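Local coordinates for protein CsuE (Acinetobacter baumannii, PDB 6FJY) that probably acts as the adhesive tip subunit of archaic chaperone-usher Csu pili, which take part in biofilm formation, at residues Ser75-Ile80 with Tyr107-Ala112. Residues are numbered along the deposited sequence; the frame is centred on the assembly and turned at random.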
loop_
_atom_site.group_PDB
_atom_site.type_symbol
_atom_site.label_atom_id
_atom_site.label_comp_id
_atom_site.label_asym_id
_atom_site.label_seq_id
_atom_site.Cartn_x
_atom_site.Cartn_y
_atom_site.Cartn_z
ATOM N N SER D 75 -16.422 22.088 0.022
ATOM C CA SER D 75 -17.053 21.425 1.155
ATOM C C SER D 75 -18.487 20.991 0.869
ATOM O O SER D 75 -19.040 20.197 1.631
ATOM C CB SER D 75 -17.014 22.349 2.375
ATOM O OG SER D 75 -15.692 22.788 2.632
ATOM N N ASN D 76 -19.110 21.502 -0.192
ATOM C CA ASN D 76 -20.447 21.079 -0.587
ATOM C C ASN D 76 -20.423 20.111 -1.767
ATOM O O ASN D 76 -21.441 19.939 -2.442
ATOM C CB ASN D 76 -21.305 22.301 -0.917
ATOM C CG ASN D 76 -21.530 23.197 0.283
ATOM O OD1 ASN D 76 -22.037 22.758 1.321
ATOM N ND2 ASN D 76 -21.154 24.465 0.148
ATOM N N ASN D 77 -19.272 19.485 -2.020
ATOM C CA ASN D 77 -19.047 18.598 -3.166
ATOM C C ASN D 77 -19.339 19.286 -4.501
ATOM O O ASN D 77 -19.843 18.669 -5.440
ATOM C CB ASN D 77 -19.838 17.294 -3.032
ATOM C CG ASN D 77 -18.977 16.143 -2.527
ATOM O OD1 ASN D 77 -18.360 15.421 -3.315
ATOM N ND2 ASN D 77 -18.916 15.980 -1.210
ATOM N N GLU D 78 -18.982 20.565 -4.602
ATOM C CA GLU D 78 -19.048 21.302 -5.857
ATOM C C GLU D 78 -17.652 21.515 -6.428
ATOM O O GLU D 78 -16.714 21.860 -5.701
ATOM C CB GLU D 78 -19.746 22.651 -5.676
ATOM C CG GLU D 78 -21.238 22.531 -5.470
ATOM C CD GLU D 78 -21.976 23.798 -5.830
ATOM O OE1 GLU D 78 -21.589 24.875 -5.330
ATOM O OE2 GLU D 78 -22.941 23.717 -6.624
ATOM N N ILE D 79 -17.535 21.325 -7.742
ATOM C CA ILE D 79 -16.261 21.448 -8.442
ATOM C C ILE D 79 -15.776 22.892 -8.399
ATOM O O ILE D 79 -16.511 23.827 -8.746
ATOM C CB ILE D 79 -16.405 20.952 -9.891
ATOM C CG1 ILE D 79 -16.807 19.477 -9.908
ATOM C CG2 ILE D 79 -15.119 21.166 -10.667
ATOM C CD1 ILE D 79 -16.651 18.818 -11.249
ATOM N N ILE D 80 -14.531 23.079 -7.987
ATOM C CA ILE D 80 -13.906 24.393 -7.958
ATOM C C ILE D 80 -13.107 24.584 -9.239
ATOM O O ILE D 80 -12.478 23.659 -9.763
ATOM C CB ILE D 80 -13.018 24.583 -6.705
ATOM C CG1 ILE D 80 -11.706 23.815 -6.832
ATOM C CG2 ILE D 80 -13.733 24.093 -5.468
ATOM C CD1 ILE D 80 -10.707 24.168 -5.772
ATOM N N TYR D 107 -12.125 18.118 -1.402
ATOM C CA TYR D 107 -12.091 16.722 -1.801
ATOM C C TYR D 107 -11.369 16.593 -3.131
ATOM O O TYR D 107 -11.557 17.411 -4.036
ATOM C CB TYR D 107 -13.517 16.127 -1.895
ATOM C CG TYR D 107 -14.282 16.198 -0.583
ATOM C CD1 TYR D 107 -14.200 15.174 0.355
ATOM C CD2 TYR D 107 -15.070 17.306 -0.272
ATOM C CE1 TYR D 107 -14.894 15.250 1.558
ATOM C CE2 TYR D 107 -15.764 17.389 0.931
ATOM C CZ TYR D 107 -15.674 16.361 1.837
ATOM O OH TYR D 107 -16.359 16.445 3.026
ATOM N N ILE D 108 -10.539 15.560 -3.235
ATOM C CA ILE D 108 -9.927 15.164 -4.492
ATOM C C ILE D 108 -10.728 14.012 -5.086
ATOM O O ILE D 108 -11.020 13.016 -4.407
ATOM C CB ILE D 108 -8.455 14.767 -4.301
ATOM C CG1 ILE D 108 -7.647 15.944 -3.760
ATOM C CG2 ILE D 108 -7.869 14.298 -5.611
ATOM C CD1 ILE D 108 -6.160 15.672 -3.679
ATOM N N ARG D 109 -11.073 14.147 -6.354
ATOM C CA ARG D 109 -11.743 13.110 -7.128
ATOM C C ARG D 109 -10.798 12.665 -8.237
ATOM O O ARG D 109 -10.455 13.456 -9.122
ATOM C CB ARG D 109 -13.061 13.630 -7.711
ATOM C CG ARG D 109 -13.886 12.567 -8.429
ATOM C CD ARG D 109 -15.215 13.115 -8.934
ATOM N NE ARG D 109 -16.129 13.466 -7.847
ATOM C CZ ARG D 109 -17.265 14.141 -8.018
ATOM N NH1 ARG D 109 -17.635 14.537 -9.232
ATOM N NH2 ARG D 109 -18.034 14.413 -6.975
ATOM N N LEU D 110 -10.373 11.405 -8.185
ATOM C CA LEU D 110 -9.659 10.794 -9.292
ATOM C C LEU D 110 -10.652 10.051 -10.176
ATOM O O LEU D 110 -11.240 9.056 -9.723
ATOM C CB LEU D 110 -8.594 9.848 -8.778
ATOM C CG LEU D 110 -7.476 10.558 -8.023
ATOM C CD1 LEU D 110 -6.454 9.575 -7.491
ATOM C CD2 LEU D 110 -6.817 11.556 -8.933
ATOM N N PRO D 111 -10.895 10.500 -11.405
ATOM C CA PRO D 111 -11.783 9.754 -12.304
ATOM C C PRO D 111 -11.285 8.340 -12.561
ATOM O O PRO D 111 -10.088 8.106 -12.733
ATOM C CB PRO D 111 -11.762 10.588 -13.588
ATOM C CG PRO D 111 -11.458 11.972 -13.120
ATOM C CD PRO D 111 -10.551 11.826 -11.942
ATOM N N ALA D 112 -12.230 7.400 -12.614
ATOM C CA ALA D 112 -11.911 6.017 -12.934
ATOM C C ALA D 112 -11.403 5.899 -14.365
ATOM O O ALA D 112 -11.596 6.789 -15.199
ATOM C CB ALA D 112 -13.132 5.111 -12.742
#
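The ND2 end of the N77 carboxamide lies over one face of the Y107 ring, about 4.0 Å above the ring plane and displaced toward the CD2-CE2 rim, where Y107 CE2 is 4.1 Å from N77 ND2. With amide and ring planes 24° apart, the N-H bonds run roughly along the ring face rather than into it. At the edge of the same ring, near its plane, S75 CA sits 4.2 Å from Y107 CE2. The other end of the amide turns to R109: N77 OD1 approaches the guanidinium at its edge, 3.8 Å from R109 NH2, with the two planes 23° apart. R109 gets there by running out extended, CG anti to the backbone N (chi1 -175°), and then bending at chi3 back toward the loop.

Y107 and R109 project from the same side of strand 103-110, whose Y107 pairs through its backbone with L73 of strand 67-73. The loop 75-80 follows that neighbouring strand and turns back so that I80 bonds through its backbone with I72. A hydrogen bond from S75 OG to P105 O ties the loop to strand 103-110 of this beta-sandwich, while one from E78 N to D74 OD1 holds the turn itself. Between 75-80 and 107-112 the contact is van der Waals in kind. The amide oxygen beside the guanidinium is too far for a hydrogen bond, consistent with a weak electrostatic attraction at a partly exposed surface.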